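Local atomic coordinates of DNA mismatch repair protein MUTS (Thermus aquaticus, PDB entry 1EWQ), a protein that recognises mismatched DNA at the start of mismatch repair and has a weak ATPase activity. Residues Pro584-Lys589 against His712-Arg716; Phe567-Leu572 against Thr591-Thr596; Gly673-Thr678 against Tyr697-Leu703. All blocks are in the same frame, centred on the assembly; numbering follows the deposited sequence.

Contact 1: Pro584-Lys589 against His712-Arg716; sequences PNMAGK and HVAAR. With SO4 (sulfate ion), chain E.
Residues 584-589 form the turn of a predicted ATP site between strand 578-582 and helix 589-603, resting against Val713 and Ala715 of strand 712-716. Pro584 and Asn585 are extended (phi/psi -73/164 and -78/172), Met586 turns into left-handed space (73/11), Ala587 sits at -116/21, and Gly588, whose positive phi (74/26) suits glycine, is the N-cap; Lys589 opens the helix. Strand residues stay near phi -110 to -170 and psi 160, except Arg716 (-131/125). In register, the CA atoms of Pro584 and Ala714 are 6.7 Å apart, those of Ala587 and Val713 6.4 Å.

The apolar packing centres on Val713, an m rotamer pointing toward the turn. Its CG2 lies 3.6 Å from CB of Ala587, 4.2 Å from CD of Pro584 and 3.4 Å from CG of Lys589, while its O is 3.6 Å from CD of Pro584. Ala715, on the same face of the strand, brings CB to 4.1 Å from CG of Pro584. The short side chains of Ala587 and Ala715 leave room for Val713 and the Pro584 ring.

No hydrogen bond joins the two segments; polar groups look elsewhere. Val713 pairs through its backbone with Thr582 of strand 578-582, and NZ of Lys589 bonds to the carbonyls of Gly583 and Ile581. A sulfate sits in the turn: N of selenomethionine Met586 donates to its O2 (2.8 Å, 175°), N of Lys589 lies 3.1 Å from O4, and Ser590 OG bonds it too.

This is a P-loop (Walker A). The chemistry is divided: apolar contacts seat the turn on the strand, leaving backbone amides to meet an anion, consistent with phosphate binding.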
loop_
_atom_site.group_PDB
_atom_site.type_symbol
_atom_site.label_atom_id
_atom_site.label_comp_id
_atom_site.label_asym_id
_atom_site.label_seq_id
_atom_site.Cartn_x
_atom_site.Cartn_y
_atom_site.Cartn_z
ATOM N N PRO C 584 -37.104 -8.745 -5.030
ATOM C CA PRO C 584 -35.770 -9.090 -5.517
ATOM C C PRO C 584 -34.681 -8.156 -5.050
ATOM O O PRO C 584 -34.945 -7.057 -4.570
ATOM C CB PRO C 584 -35.937 -9.020 -7.023
ATOM C CG PRO C 584 -36.852 -7.847 -7.163
ATOM C CD PRO C 584 -37.901 -8.120 -6.102
ATOM N N ASN C 585 -33.447 -8.611 -5.195
ATOM C CA ASN C 585 -32.291 -7.805 -4.853
ATOM C C ASN C 585 -32.104 -6.824 -6.020
ATOM O O ASN C 585 -32.773 -6.941 -7.047
ATOM C CB ASN C 585 -31.064 -8.704 -4.701
ATOM C CG ASN C 585 -31.187 -9.657 -3.532
ATOM O OD1 ASN C 585 -31.178 -9.235 -2.372
ATOM N ND2 ASN C 585 -31.302 -10.948 -3.826
HETATM N N MSE C 586 -31.205 -5.860 -5.860
HETATM C CA MSE C 586 -30.954 -4.863 -6.899
HETATM C C MSE C 586 -32.099 -3.855 -7.006
HETATM O O MSE C 586 -32.166 -3.084 -7.957
HETATM C CB MSE C 586 -30.736 -5.536 -8.263
HETATM C CG MSE C 586 -29.509 -6.439 -8.331
HETATM SE SE MSE C 586 -29.263 -7.225 -10.094
HETATM C CE MSE C 586 -30.671 -8.522 -10.002
ATOM N N ALA C 587 -33.005 -3.870 -6.036
ATOM C CA ALA C 587 -34.124 -2.937 -6.029
ATOM C C ALA C 587 -34.041 -2.014 -4.815
ATOM O O ALA C 587 -35.046 -1.450 -4.390
ATOM C CB ALA C 587 -35.443 -3.695 -6.021
ATOM N N GLY C 588 -32.841 -1.894 -4.248
ATOM C CA GLY C 588 -32.624 -1.012 -3.111
ATOM C C GLY C 588 -33.149 -1.407 -1.738
ATOM O O GLY C 588 -33.386 -0.529 -0.908
ATOM N N LYS C 589 -33.319 -2.700 -1.472
ATOM C CA LYS C 589 -33.822 -3.112 -0.165
ATOM C C LYS C 589 -32.793 -2.801 0.911
ATOM O O LYS C 589 -33.127 -2.229 1.954
ATOM C CB LYS C 589 -34.183 -4.613 -0.135
ATOM C CG LYS C 589 -35.293 -4.998 -1.118
ATOM C CD LYS C 589 -36.094 -6.242 -0.691
ATOM C CE LYS C 589 -35.232 -7.483 -0.621
ATOM N NZ LYS C 589 -36.038 -8.678 -0.261
ATOM N N HIS C 712 -42.522 -4.327 0.358
ATOM C CA HIS C 712 -41.792 -5.018 -0.689
ATOM C C HIS C 712 -41.378 -4.080 -1.799
ATOM O O HIS C 712 -41.828 -2.932 -1.877
ATOM C CB HIS C 712 -42.638 -6.157 -1.297
ATOM C CG HIS C 712 -43.723 -5.688 -2.225
ATOM N ND1 HIS C 712 -44.851 -5.030 -1.787
ATOM C CD2 HIS C 712 -43.839 -5.769 -3.572
ATOM C CE1 HIS C 712 -45.615 -4.725 -2.823
ATOM N NE2 HIS C 712 -45.021 -5.161 -3.917
ATOM N N VAL C 713 -40.489 -4.579 -2.643
ATOM C CA VAL C 713 -40.039 -3.840 -3.800
ATOM C C VAL C 713 -40.356 -4.776 -4.955
ATOM O O VAL C 713 -40.517 -5.982 -4.758
ATOM C CB VAL C 713 -38.529 -3.538 -3.743
ATOM C CG1 VAL C 713 -38.259 -2.489 -2.664
ATOM C CG2 VAL C 713 -37.752 -4.812 -3.460
ATOM N N ALA C 714 -40.456 -4.231 -6.154
ATOM C CA ALA C 714 -40.789 -5.054 -7.294
ATOM C C ALA C 714 -39.928 -4.778 -8.510
ATOM O O ALA C 714 -39.300 -3.719 -8.630
ATOM C CB ALA C 714 -42.266 -4.860 -7.647
ATOM N N ALA C 715 -39.894 -5.760 -9.402
ATOM C CA ALA C 715 -39.165 -5.645 -10.650
ATOM C C ALA C 715 -40.265 -5.614 -11.700
ATOM O O ALA C 715 -41.387 -6.056 -11.440
ATOM C CB ALA C 715 -38.268 -6.848 -10.857
ATOM N N ARG C 716 -39.953 -5.084 -12.874
ATOM C CA ARG C 716 -40.930 -4.996 -13.948
ATOM C C ARG C 716 -40.346 -5.530 -15.245
ATOM O O ARG C 716 -39.294 -5.078 -15.692
ATOM C CB ARG C 716 -41.350 -3.545 -14.143
ATOM C CG ARG C 716 -42.821 -3.280 -13.902
ATOM C CD ARG C 716 -43.680 -3.797 -15.040
ATOM N NE ARG C 716 -45.061 -3.336 -14.904
ATOM C CZ ARG C 716 -46.045 -3.638 -15.750
ATOM N NH1 ARG C 716 -45.804 -4.410 -16.803
ATOM N NH2 ARG C 716 -47.269 -3.164 -15.546
HETATM S S SO4 E . -30.261 -5.458 -2.149
HETATM O O1 SO4 E . -29.229 -5.978 -1.230
HETATM O O2 SO4 E . -29.765 -5.571 -3.532
HETATM O O3 SO4 E . -31.502 -6.243 -2.021
HETATM O O4 SO4 E . -30.549 -4.044 -1.863
#

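Contact 2: Phe567-Leu572 against Thr591-Thr596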
loop_
_atom_site.group_PDB
_atom_site.type_symbol
_atom_site.label_atom_id
_atom_site.label_comp_id
_atom_site.label_asym_id
_atom_site.label_seq_id
_atom_site.Cartn_x
_atom_site.Cartn_y
_atom_site.Cartn_z
ATOM N N PHE C 567 -31.232 9.498 -6.329
ATOM C CA PHE C 567 -31.846 8.627 -5.353
ATOM C C PHE C 567 -33.358 8.730 -5.375
ATOM O O PHE C 567 -33.915 9.811 -5.588
ATOM C CB PHE C 567 -31.337 8.979 -3.956
ATOM C CG PHE C 567 -31.568 7.903 -2.944
ATOM C CD1 PHE C 567 -30.645 6.882 -2.782
ATOM C CD2 PHE C 567 -32.722 7.894 -2.172
ATOM C CE1 PHE C 567 -30.865 5.865 -1.870
ATOM C CE2 PHE C 567 -32.953 6.885 -1.258
ATOM C CZ PHE C 567 -32.020 5.865 -1.105
ATOM N N VAL C 568 -34.016 7.596 -5.162
ATOM C CA VAL C 568 -35.467 7.556 -5.111
ATOM C C VAL C 568 -35.873 7.554 -3.637
ATOM O O VAL C 568 -35.635 6.584 -2.923
ATOM C CB VAL C 568 -36.025 6.290 -5.787
ATOM C CG1 VAL C 568 -37.530 6.236 -5.607
ATOM C CG2 VAL C 568 -35.671 6.293 -7.270
ATOM N N PRO C 569 -36.484 8.651 -3.163
ATOM C CA PRO C 569 -36.902 8.733 -1.762
ATOM C C PRO C 569 -37.955 7.675 -1.414
ATOM O O PRO C 569 -38.632 7.155 -2.295
ATOM C CB PRO C 569 -37.449 10.160 -1.647
ATOM C CG PRO C 569 -36.684 10.917 -2.714
ATOM C CD PRO C 569 -36.734 9.923 -3.861
ATOM N N ASN C 570 -38.080 7.354 -0.131
ATOM C CA ASN C 570 -39.054 6.366 0.316
ATOM C C ASN C 570 -39.589 6.679 1.687
ATOM O O ASN C 570 -38.924 7.314 2.498
ATOM C CB ASN C 570 -38.446 4.965 0.320
ATOM C CG ASN C 570 -38.641 4.250 -0.990
ATOM O OD1 ASN C 570 -39.771 4.002 -1.408
ATOM N ND2 ASN C 570 -37.543 3.912 -1.648
ATOM N N ASP C 571 -40.808 6.224 1.939
ATOM C CA ASP C 571 -41.445 6.449 3.222
ATOM C C ASP C 571 -41.265 5.223 4.095
ATOM O O ASP C 571 -40.820 4.169 3.635
ATOM C CB ASP C 571 -42.953 6.696 3.059
ATOM C CG ASP C 571 -43.270 7.835 2.106
ATOM O OD1 ASP C 571 -42.409 8.713 1.912
ATOM O OD2 ASP C 571 -44.399 7.852 1.566
ATOM N N LEU C 572 -41.630 5.383 5.357
ATOM C CA LEU C 572 -41.566 4.311 6.321
ATOM C C LEU C 572 -42.277 4.714 7.593
ATOM O O LEU C 572 -42.070 5.813 8.109
ATOM C CB LEU C 572 -40.113 3.942 6.657
ATOM C CG LEU C 572 -40.003 2.835 7.712
ATOM C CD1 LEU C 572 -40.673 1.579 7.194
ATOM C CD2 LEU C 572 -38.547 2.576 8.054
ATOM N N THR C 591 -30.284 -0.646 0.843
ATOM C CA THR C 591 -30.090 0.785 0.968
ATOM C C THR C 591 -31.228 1.360 1.809
ATOM O O THR C 591 -31.019 2.277 2.597
ATOM C CB THR C 591 -30.064 1.454 -0.426
ATOM O OG1 THR C 591 -28.856 1.087 -1.098
ATOM C CG2 THR C 591 -30.117 2.967 -0.308
ATOM N N PHE C 592 -32.432 0.809 1.638
ATOM C CA PHE C 592 -33.590 1.262 2.398
ATOM C C PHE C 592 -33.353 1.009 3.884
ATOM O O PHE C 592 -33.653 1.856 4.723
ATOM C CB PHE C 592 -34.848 0.531 1.932
ATOM C CG PHE C 592 -36.104 0.975 2.629
ATOM C CD1 PHE C 592 -36.550 2.291 2.519
ATOM C CD2 PHE C 592 -36.855 0.074 3.379
ATOM C CE1 PHE C 592 -37.736 2.701 3.148
ATOM C CE2 PHE C 592 -38.036 0.470 4.010
ATOM C CZ PHE C 592 -38.480 1.787 3.893
ATOM N N LEU C 593 -32.810 -0.160 4.210
ATOM C CA LEU C 593 -32.517 -0.482 5.600
ATOM C C LEU C 593 -31.482 0.488 6.145
ATOM O O LEU C 593 -31.703 1.123 7.168
ATOM C CB LEU C 593 -31.964 -1.906 5.757
ATOM C CG LEU C 593 -32.839 -3.120 5.435
ATOM C CD1 LEU C 593 -32.275 -4.354 6.149
ATOM C CD2 LEU C 593 -34.245 -2.872 5.883
ATOM N N ARG C 594 -30.360 0.613 5.450
ATOM C CA ARG C 594 -29.292 1.495 5.904
ATOM C C ARG C 594 -29.706 2.959 6.025
ATOM O O ARG C 594 -29.296 3.626 6.976
ATOM C CB ARG C 594 -28.075 1.391 4.986
ATOM C CG ARG C 594 -27.437 -0.005 4.919
ATOM C CD ARG C 594 -26.192 0.022 4.044
ATOM N NE ARG C 594 -25.712 -1.314 3.739
ATOM C CZ ARG C 594 -25.923 -1.948 2.586
ATOM N NH1 ARG C 594 -26.608 -1.359 1.604
ATOM N NH2 ARG C 594 -25.466 -3.181 2.419
ATOM N N GLN C 595 -30.512 3.466 5.084
ATOM C CA GLN C 595 -30.922 4.870 5.158
ATOM C C GLN C 595 -31.726 5.117 6.421
ATOM O O GLN C 595 -31.645 6.188 7.013
ATOM C CB GLN C 595 -31.726 5.296 3.907
ATOM C CG GLN C 595 -33.246 5.126 3.944
ATOM C CD GLN C 595 -33.919 5.593 2.634
ATOM O OE1 GLN C 595 -35.097 5.964 2.615
ATOM N NE2 GLN C 595 -33.176 5.557 1.547
ATOM N N THR C 596 -32.485 4.110 6.840
ATOM C CA THR C 596 -33.296 4.206 8.049
ATOM C C THR C 596 -32.379 4.392 9.261
ATOM O O THR C 596 -32.592 5.279 10.085
ATOM C CB THR C 596 -34.134 2.933 8.240
ATOM O OG1 THR C 596 -35.010 2.769 7.120
ATOM C CG2 THR C 596 -34.952 3.014 9.517
#
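Phe592 loses the most surface here. Its CA-CB bond runs sideways, but the t rotamer carries the ring over strand 570-572: CE1 lies 3.7 Å from CB of Asn570, CZ is 3.9 Å from CB of Leu572, and the ring edge meets the backbone, with CZ 3.3 Å from O of Asp571. A flat aromatic fits well between helix and strand, whose axes stand 10.4 Å apart at -64°. CB of Asn570 faces the ring while its amide is hydrogen-bonded to the backbone of Val728 and His726 on strand 723-730.

Leu572 closes one end of the contact. Its CD2 reaches 3.7 Å from OG1 of Thr596, a hydroxyl made compatible with apolar surroundings by donating to O of Phe592 in its own helix (2.9 Å).

At the other end, before the strand begins, Phe567 presents its ring edge to the helix. CE1 lies 3.4 Å from CG2 of Thr591, and the side chain of Gln595 also packs at that edge.

With no hydrogen bond across it, the interface is mainly packing of side chains between the helix that follows the P-loop and the edge strand of a neighbouring mixed sheet, as expected of an ABC-type ATPase, where a second, largely antiparallel sheet adjoins the nucleotide-binding core.

Contact 3: Gly673-Thr678 against Tyr697-Leu703; sequences GVAIAT and YFELTAL
Tyr697 lays one face of its ring over Val674: CG2 of Val674 stands 3.9 Å from the ring centroid, 11° off the normal, a CH-pi contact made with Val674 as t and Tyr697 as m. The ring edge meets Ala677, whose CB is 3.8 Å from CD1 of Tyr697. At the ring's far end, OH of Tyr697 lies 3.5 Å from CA of Gly673; an ideal CB there would come within 2.4 Å of that oxygen, so a residue without a side chain fits.

Residues 673-678 are regular helix (phi about -60 to -70, psi -38 to -52). Tyr697 is a non-helical loop residue (-66/103), then a short, weakly bonded helix covers about 698-701, and Leu703 is again non-helical loop (-65/158). Closest CA pairs are Val674 with Tyr697 at 7.1 Å and Thr678 with Leu700 at 6.5 Å.

Leu700, rotamer mt, enters beside the helix: CD1 is 3.9 Å from CB of Ala677, and CD2 is 3.3 Å from OG1 of Thr678. That hydroxyl is satisfied by O of Val674 (2.9 Å), so it tolerates a leucine. CG2 of Thr678 meets CD1 of Leu703 at 4.0 Å. CG of Glu699 packs 3.5 Å from CG1 of Val674, while its OE1 bonds to Ser670 OG of the second subunit.

Helix 670-687 is the connection in a beta-alpha-beta crossover from strand 657-662 to the parallel strand 690-694; residues 697-703, following that strand, fold back onto helix 670-687. Leu700 also touches Leu580 of strand 578-582, and Met762 and Leu758 of the second subunit pack on the helix.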
loop_
_atom_site.group_PDB
_atom_site.type_symbol
_atom_site.label_atom_id
_atom_site.label_comp_id
_atom_site.label_asym_id
_atom_site.label_seq_id
_atom_site.Cartn_x
_atom_site.Cartn_y
_atom_site.Cartn_z
ATOM N N GLY C 673 -33.770 -23.296 6.893
ATOM C CA GLY C 673 -33.658 -21.869 6.652
ATOM C C GLY C 673 -34.902 -21.107 7.076
ATOM O O GLY C 673 -34.815 -20.132 7.820
ATOM N N VAL C 674 -36.060 -21.559 6.605
ATOM C CA VAL C 674 -37.325 -20.911 6.935
ATOM C C VAL C 674 -37.638 -21.001 8.430
ATOM O O VAL C 674 -38.128 -20.039 9.025
ATOM C CB VAL C 674 -38.478 -21.527 6.098
ATOM C CG1 VAL C 674 -39.827 -21.013 6.575
ATOM C CG2 VAL C 674 -38.273 -21.185 4.630
ATOM N N ALA C 675 -37.345 -22.152 9.028
ATOM C CA ALA C 675 -37.587 -22.373 10.452
ATOM C C ALA C 675 -36.778 -21.406 11.305
ATOM O O ALA C 675 -37.309 -20.801 12.225
ATOM C CB ALA C 675 -37.229 -23.799 10.831
ATOM N N ILE C 676 -35.488 -21.276 10.995
ATOM C CA ILE C 676 -34.613 -20.383 11.749
ATOM C C ILE C 676 -35.049 -18.938 11.542
ATOM O O ILE C 676 -35.134 -18.160 12.494
ATOM C CB ILE C 676 -33.135 -20.494 11.295
ATOM C CG1 ILE C 676 -32.668 -21.950 11.354
ATOM C CG2 ILE C 676 -32.252 -19.631 12.196
ATOM C CD1 ILE C 676 -32.712 -22.568 12.747
ATOM N N ALA C 677 -35.318 -18.578 10.291
ATOM C CA ALA C 677 -35.738 -17.213 10.000
ATOM C C ALA C 677 -37.010 -16.869 10.777
ATOM O O ALA C 677 -37.156 -15.749 11.261
ATOM C CB ALA C 677 -35.966 -17.040 8.503
ATOM N N THR C 678 -37.914 -17.844 10.902
ATOM C CA THR C 678 -39.185 -17.647 11.612
ATOM C C THR C 678 -39.027 -17.465 13.118
ATOM O O THR C 678 -39.605 -16.541 13.711
ATOM C CB THR C 678 -40.157 -18.826 11.383
ATOM O OG1 THR C 678 -40.545 -18.878 10.006
ATOM C CG2 THR C 678 -41.400 -18.652 12.234
ATOM N N TYR C 697 -38.055 -14.970 1.672
ATOM C CA TYR C 697 -39.027 -15.937 2.172
ATOM C C TYR C 697 -40.459 -15.418 2.184
ATOM O O TYR C 697 -40.836 -14.618 3.049
ATOM C CB TYR C 697 -38.639 -16.376 3.584
ATOM C CG TYR C 697 -37.366 -17.196 3.646
ATOM C CD1 TYR C 697 -36.572 -17.185 4.787
ATOM C CD2 TYR C 697 -36.995 -18.035 2.590
ATOM C CE1 TYR C 697 -35.450 -17.988 4.885
ATOM C CE2 TYR C 697 -35.870 -18.849 2.677
ATOM C CZ TYR C 697 -35.103 -18.821 3.829
ATOM O OH TYR C 697 -33.993 -19.627 3.951
ATOM N N PHE C 698 -41.257 -15.854 1.215
ATOM C CA PHE C 698 -42.657 -15.441 1.181
ATOM C C PHE C 698 -43.312 -16.072 2.406
ATOM O O PHE C 698 -44.279 -15.549 2.950
ATOM C CB PHE C 698 -43.371 -15.952 -0.079
ATOM C CG PHE C 698 -43.052 -15.180 -1.329
ATOM C CD1 PHE C 698 -41.906 -15.466 -2.072
ATOM C CD2 PHE C 698 -43.912 -14.176 -1.777
ATOM C CE1 PHE C 698 -41.619 -14.771 -3.246
ATOM C CE2 PHE C 698 -43.631 -13.471 -2.954
ATOM C CZ PHE C 698 -42.481 -13.773 -3.690
ATOM N N GLU C 699 -42.767 -17.206 2.832
ATOM C CA GLU C 699 -43.307 -17.903 3.981
ATOM C C GLU C 699 -43.366 -17.002 5.222
ATOM O O GLU C 699 -44.304 -17.097 6.008
ATOM C CB GLU C 699 -42.508 -19.194 4.262
ATOM C CG GLU C 699 -41.054 -19.160 3.836
ATOM C CD GLU C 699 -40.861 -19.400 2.341
ATOM O OE1 GLU C 699 -40.787 -20.580 1.908
ATOM O OE2 GLU C 699 -40.793 -18.399 1.605
ATOM N N LEU C 700 -42.391 -16.110 5.384
ATOM C CA LEU C 700 -42.379 -15.207 6.541
ATOM C C LEU C 700 -43.476 -14.143 6.469
ATOM O O LEU C 700 -43.925 -13.641 7.498
ATOM C CB LEU C 700 -41.021 -14.511 6.673
ATOM C CG LEU C 700 -39.807 -15.388 7.010
ATOM C CD1 LEU C 700 -38.560 -14.508 7.187
ATOM C CD2 LEU C 700 -40.078 -16.150 8.281
ATOM N N THR C 701 -43.913 -13.809 5.257
ATOM C CA THR C 701 -44.946 -12.783 5.081
ATOM C C THR C 701 -46.324 -13.128 5.652
ATOM O O THR C 701 -47.146 -12.237 5.872
ATOM C CB THR C 701 -45.151 -12.436 3.596
ATOM O OG1 THR C 701 -45.809 -13.522 2.937
ATOM C CG2 THR C 701 -43.806 -12.173 2.918
ATOM N N ALA C 702 -46.582 -14.403 5.909
ATOM C CA ALA C 702 -47.889 -14.795 6.426
ATOM C C ALA C 702 -47.951 -15.280 7.876
ATOM O O ALA C 702 -48.915 -15.929 8.263
ATOM C CB ALA C 702 -48.495 -15.852 5.510
ATOM N N LEU C 703 -46.954 -14.964 8.690
ATOM C CA LEU C 703 -46.986 -15.425 10.074
ATOM C C LEU C 703 -48.151 -14.805 10.847
ATOM O O LEU C 703 -48.679 -13.758 10.463
ATOM C CB LEU C 703 -45.662 -15.101 10.763
ATOM C CG LEU C 703 -44.446 -15.750 10.103
ATOM C CD1 LEU C 703 -43.171 -15.318 10.818
ATOM C CD2 LEU C 703 -44.605 -17.257 10.141
#

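Contacts 1 and 2 are consecutive parts of one unit: residues 584-589 are joined to 591-596 through Ser590, and the contact centres lie 12 Å apart. The sulfate held in contact 1 is about 5 Å from the side chain of Thr591 in contact 2, so the same helix both faces the predicted ATP site and packs on the neighbouring sheet. Contact 3 lies 18 Å from contact 1 and 23 Å from contact 2, centre to centre, nested in sequence between the segments of contact 1; its Tyr697 side chain is about 9 Å from that of Lys589. Contacts 1 and 3 reach the second subunit. All three stand far from the DNA, at nearest atoms about 53, 47 and 62 Å.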